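Local coordinates for plasmin and fibronectin-binding protein A (PDB 4MR0) that acts as a pneumococcal surface adhesin and invasin that binds human fibronectin, plasmin, plasminogen and serum albumin, at residues 480-494 / 501-514. Numbering follows the deposited sequence.
Sequences QPNIELLRVSDNLVV and GGKEGIVIEDSKGK
I483 and L485 lie beside I506 and I508 on the inward face of two parallel strands, 483-486 and 506-509, whose axes pass 4.8 Å apart. L485 CD1 rests 3.9 Å from I508 CG1, while the CG1 branch of I506 lies against CB of I483. From across the interior the facing strand 490-494, running in nearly the opposite direction (167°), packs against this layer through its side chains: V494 CG1 comes to 3.7 Å from I506 CD1, and L492 CD2 packs against both CG2 and CD1 of I508. I499 and V517 add to the same dense core.

Apart from one tight spot, P481 CG 3.4 Å from V507 CG2, the outward face is looser, and E484 and E509 are partly exposed there. The extended E509 runs alongside L486, its CD 3.8 Å from L486 CD1. That methyl also lies over one face of the R487 guanidinium, toward its rim. Beyond it the polar ends turn to adjacent coils, E484 to R449 and K446, R487 to K452 O and D510 to S535.

Regular backbone bonds join the strands, V507 N to I483 O being 2.8 Å long, and continue to R487 N on E509 O. At the following turn S511 OG, placed beside its backbone N (chi1 -62°), accepts V488 N at 3.3 Å. Farther on, D490 OD1 takes K514 N at 2.8 Å and N491 N from the opposite face of the carboxylate, tying down the corner. Aliphatic residues stacked in register inside, with a mixed charged and aliphatic face outside, are typical of successive coils of a parallel beta-helix, here the fourth and fifth PbH1 repeats of the adhesin, a fold like that of pectate lyases.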
# COMPACT_ATOMS: atom_id res chain seq x y z
N GLN A 480 6.88 2.38 -22.12
CA GLN A 480 6.91 0.98 -21.70
C GLN A 480 5.54 0.33 -21.88
O GLN A 480 4.55 1.02 -22.14
CB GLN A 480 7.38 0.85 -20.24
CG GLN A 480 6.41 1.38 -19.21
CD GLN A 480 6.25 2.88 -19.28
OE1 GLN A 480 5.16 3.38 -19.53
NE2 GLN A 480 7.34 3.60 -19.06
N PRO A 481 5.48 -1.00 -21.74
CA PRO A 481 4.23 -1.76 -21.89
C PRO A 481 3.17 -1.41 -20.85
O PRO A 481 3.47 -0.83 -19.80
CB PRO A 481 4.69 -3.21 -21.75
CG PRO A 481 6.14 -3.17 -22.15
CD PRO A 481 6.60 -1.91 -21.48
N ASN A 482 1.92 -1.76 -21.15
CA ASN A 482 0.81 -1.50 -20.24
C ASN A 482 0.78 -2.59 -19.17
O ASN A 482 0.53 -2.31 -17.99
CB ASN A 482 -0.51 -1.48 -21.00
CG ASN A 482 -0.73 -0.18 -21.76
OD1 ASN A 482 -0.88 -0.19 -22.99
ND2 ASN A 482 -0.76 0.93 -21.04
N ILE A 483 1.06 -3.82 -19.57
CA ILE A 483 1.06 -4.95 -18.65
C ILE A 483 2.31 -5.80 -18.84
O ILE A 483 2.54 -6.35 -19.92
CB ILE A 483 -0.18 -5.85 -18.86
CG1 ILE A 483 -1.45 -5.03 -18.63
CG2 ILE A 483 -0.12 -7.06 -17.93
CD1 ILE A 483 -2.73 -5.79 -18.91
N GLU A 484 3.11 -5.90 -17.78
CA GLU A 484 4.34 -6.68 -17.82
C GLU A 484 4.30 -7.85 -16.84
O GLU A 484 4.00 -7.69 -15.66
CB GLU A 484 5.55 -5.80 -17.49
CG GLU A 484 6.77 -6.61 -17.04
CD GLU A 484 7.95 -5.75 -16.65
OE1 GLU A 484 7.76 -4.73 -15.95
OE2 GLU A 484 9.09 -6.10 -17.04
N LEU A 485 4.62 -9.03 -17.36
CA LEU A 485 4.66 -10.25 -16.57
C LEU A 485 6.04 -10.83 -16.81
O LEU A 485 6.34 -11.34 -17.90
CB LEU A 485 3.56 -11.20 -17.02
CG LEU A 485 2.21 -10.54 -16.71
CD1 LEU A 485 1.19 -10.84 -17.77
CD2 LEU A 485 1.76 -10.99 -15.32
N LEU A 486 6.88 -10.75 -15.78
CA LEU A 486 8.26 -11.20 -15.87
C LEU A 486 8.60 -12.36 -14.94
O LEU A 486 8.46 -12.27 -13.72
CB LEU A 486 9.19 -10.02 -15.59
CG LEU A 486 10.70 -10.27 -15.55
CD1 LEU A 486 11.19 -10.74 -16.92
CD2 LEU A 486 11.40 -8.98 -15.14
N ARG A 487 9.06 -13.45 -15.55
CA ARG A 487 9.47 -14.66 -14.86
C ARG A 487 8.48 -15.31 -13.90
O ARG A 487 8.84 -15.68 -12.78
CB ARG A 487 10.80 -14.43 -14.13
CG ARG A 487 11.92 -14.04 -15.06
CD ARG A 487 13.28 -14.16 -14.40
NE ARG A 487 14.29 -13.53 -15.23
CZ ARG A 487 14.51 -12.22 -15.27
NH1 ARG A 487 13.79 -11.40 -14.51
NH2 ARG A 487 15.42 -11.72 -16.09
N VAL A 488 7.24 -15.47 -14.35
CA VAL A 488 6.23 -16.14 -13.55
C VAL A 488 6.50 -17.63 -13.81
O VAL A 488 6.53 -18.07 -14.96
CB VAL A 488 4.80 -15.76 -14.00
CG1 VAL A 488 3.77 -16.52 -13.18
CG2 VAL A 488 4.59 -14.26 -13.83
N SER A 489 6.71 -18.38 -12.74
CA SER A 489 7.05 -19.80 -12.82
C SER A 489 5.95 -20.78 -13.17
O SER A 489 6.23 -21.87 -13.66
CB SER A 489 7.68 -20.25 -11.50
OG SER A 489 8.85 -19.52 -11.20
N ASP A 490 4.70 -20.42 -12.92
CA ASP A 490 3.62 -21.36 -13.20
C ASP A 490 2.26 -20.72 -12.96
O ASP A 490 2.13 -19.77 -12.19
CB ASP A 490 3.79 -22.60 -12.32
CG ASP A 490 3.01 -23.80 -12.82
OD1 ASP A 490 2.44 -23.75 -13.93
OD2 ASP A 490 2.99 -24.82 -12.09
N ASN A 491 1.25 -21.27 -13.62
CA ASN A 491 -0.12 -20.81 -13.50
C ASN A 491 -0.34 -19.31 -13.67
O ASN A 491 -0.78 -18.62 -12.76
CB ASN A 491 -0.70 -21.27 -12.16
CG ASN A 491 -0.89 -22.78 -12.10
OD1 ASN A 491 -1.53 -23.36 -12.98
ND2 ASN A 491 -0.33 -23.42 -11.08
N LEU A 492 0.00 -18.82 -14.86
CA LEU A 492 -0.19 -17.41 -15.18
C LEU A 492 -1.42 -17.32 -16.08
O LEU A 492 -1.53 -18.03 -17.07
CB LEU A 492 1.02 -16.85 -15.94
CG LEU A 492 0.82 -15.45 -16.55
CD1 LEU A 492 0.67 -14.43 -15.45
CD2 LEU A 492 2.02 -15.10 -17.45
N VAL A 493 -2.35 -16.44 -15.71
CA VAL A 493 -3.57 -16.22 -16.49
C VAL A 493 -3.74 -14.73 -16.76
O VAL A 493 -3.83 -13.93 -15.83
CB VAL A 493 -4.84 -16.73 -15.74
CG1 VAL A 493 -6.10 -16.32 -16.51
CG2 VAL A 493 -4.78 -18.24 -15.58
N VAL A 494 -3.77 -14.37 -18.03
CA VAL A 494 -3.96 -12.98 -18.44
C VAL A 494 -5.10 -13.03 -19.44
O VAL A 494 -4.90 -13.38 -20.60
CB VAL A 494 -2.69 -12.42 -19.12
CG1 VAL A 494 -2.84 -10.92 -19.35
CG2 VAL A 494 -1.47 -12.71 -18.25
N GLY A 501 -5.05 2.32 -25.93
CA GLY A 501 -3.94 3.25 -26.06
C GLY A 501 -2.58 2.76 -25.60
O GLY A 501 -2.46 1.77 -24.87
N GLY A 502 -1.54 3.46 -26.04
CA GLY A 502 -0.19 3.09 -25.67
C GLY A 502 0.60 2.49 -26.82
O GLY A 502 0.24 2.65 -27.99
N LYS A 503 1.67 1.79 -26.47
CA LYS A 503 2.53 1.16 -27.47
C LYS A 503 2.31 -0.35 -27.41
O LYS A 503 1.56 -0.90 -28.22
CB LYS A 503 3.99 1.51 -27.17
CG LYS A 503 4.98 1.15 -28.26
CD LYS A 503 6.09 2.19 -28.31
CE LYS A 503 7.30 1.70 -29.10
NZ LYS A 503 8.01 0.61 -28.37
N GLU A 504 2.96 -1.01 -26.46
CA GLU A 504 2.80 -2.45 -26.30
C GLU A 504 1.65 -2.70 -25.33
O GLU A 504 1.40 -1.90 -24.43
CB GLU A 504 4.08 -3.08 -25.74
CG GLU A 504 5.28 -2.91 -26.65
CD GLU A 504 6.45 -2.25 -25.94
OE1 GLU A 504 6.25 -1.15 -25.37
OE2 GLU A 504 7.56 -2.82 -25.96
N GLY A 505 0.93 -3.80 -25.53
CA GLY A 505 -0.18 -4.10 -24.66
C GLY A 505 0.30 -4.98 -23.52
O GLY A 505 0.53 -4.50 -22.40
N ILE A 506 0.46 -6.26 -23.80
CA ILE A 506 0.91 -7.23 -22.81
C ILE A 506 2.27 -7.83 -23.18
O ILE A 506 2.50 -8.22 -24.33
CB ILE A 506 -0.10 -8.39 -22.66
CG1 ILE A 506 -1.43 -7.85 -22.15
CG2 ILE A 506 0.46 -9.46 -21.72
CD1 ILE A 506 -2.59 -8.81 -22.32
N VAL A 507 3.16 -7.89 -22.20
CA VAL A 507 4.47 -8.48 -22.41
C VAL A 507 4.65 -9.60 -21.39
O VAL A 507 4.57 -9.37 -20.19
CB VAL A 507 5.62 -7.46 -22.22
CG1 VAL A 507 6.96 -8.18 -22.33
CG2 VAL A 507 5.52 -6.36 -23.27
N ILE A 508 4.88 -10.81 -21.89
CA ILE A 508 5.11 -11.96 -21.03
C ILE A 508 6.52 -12.41 -21.37
O ILE A 508 6.79 -12.88 -22.48
CB ILE A 508 4.09 -13.08 -21.30
CG1 ILE A 508 2.70 -12.61 -20.87
CG2 ILE A 508 4.48 -14.35 -20.55
CD1 ILE A 508 1.60 -13.62 -21.14
N GLU A 509 7.42 -12.26 -20.40
CA GLU A 509 8.82 -12.57 -20.60
C GLU A 509 9.41 -13.58 -19.63
O GLU A 509 9.31 -13.43 -18.42
CB GLU A 509 9.62 -11.27 -20.53
CG GLU A 509 11.12 -11.43 -20.71
CD GLU A 509 11.85 -10.09 -20.62
OE1 GLU A 509 11.18 -9.04 -20.72
OE2 GLU A 509 13.09 -10.11 -20.45
N ASP A 510 10.05 -14.61 -20.19
CA ASP A 510 10.71 -15.64 -19.39
C ASP A 510 9.84 -16.40 -18.41
O ASP A 510 10.33 -16.91 -17.40
CB ASP A 510 11.88 -15.02 -18.61
CG ASP A 510 13.09 -14.79 -19.48
OD1 ASP A 510 13.76 -15.79 -19.84
OD2 ASP A 510 13.38 -13.62 -19.82
N SER A 511 8.55 -16.50 -18.70
CA SER A 511 7.64 -17.23 -17.82
C SER A 511 7.62 -18.71 -18.18
O SER A 511 7.79 -19.07 -19.35
CB SER A 511 6.24 -16.62 -17.90
OG SER A 511 6.28 -15.27 -17.46
N LYS A 512 7.43 -19.56 -17.18
CA LYS A 512 7.41 -21.00 -17.39
C LYS A 512 6.13 -21.64 -16.88
O LYS A 512 5.25 -20.96 -16.35
CB LYS A 512 8.63 -21.63 -16.68
CG LYS A 512 9.97 -21.11 -17.21
CD LYS A 512 11.06 -21.05 -16.14
CE LYS A 512 11.74 -22.40 -15.89
NZ LYS A 512 12.91 -22.24 -14.99
N GLY A 513 6.02 -22.95 -17.04
CA GLY A 513 4.84 -23.65 -16.59
C GLY A 513 3.58 -23.28 -17.36
O GLY A 513 3.65 -22.83 -18.51
N LYS A 514 2.43 -23.45 -16.72
CA LYS A 514 1.15 -23.16 -17.35
C LYS A 514 0.86 -21.68 -17.58
O LYS A 514 0.84 -20.87 -16.65
CB LYS A 514 0.02 -23.79 -16.54
CG LYS A 514 -1.33 -23.69 -17.23
CD LYS A 514 -2.37 -24.58 -16.58
CE LYS A 514 -3.65 -24.60 -17.39
NZ LYS A 514 -3.39 -24.99 -18.81
O HOH W 1 2.51 0.58 -23.83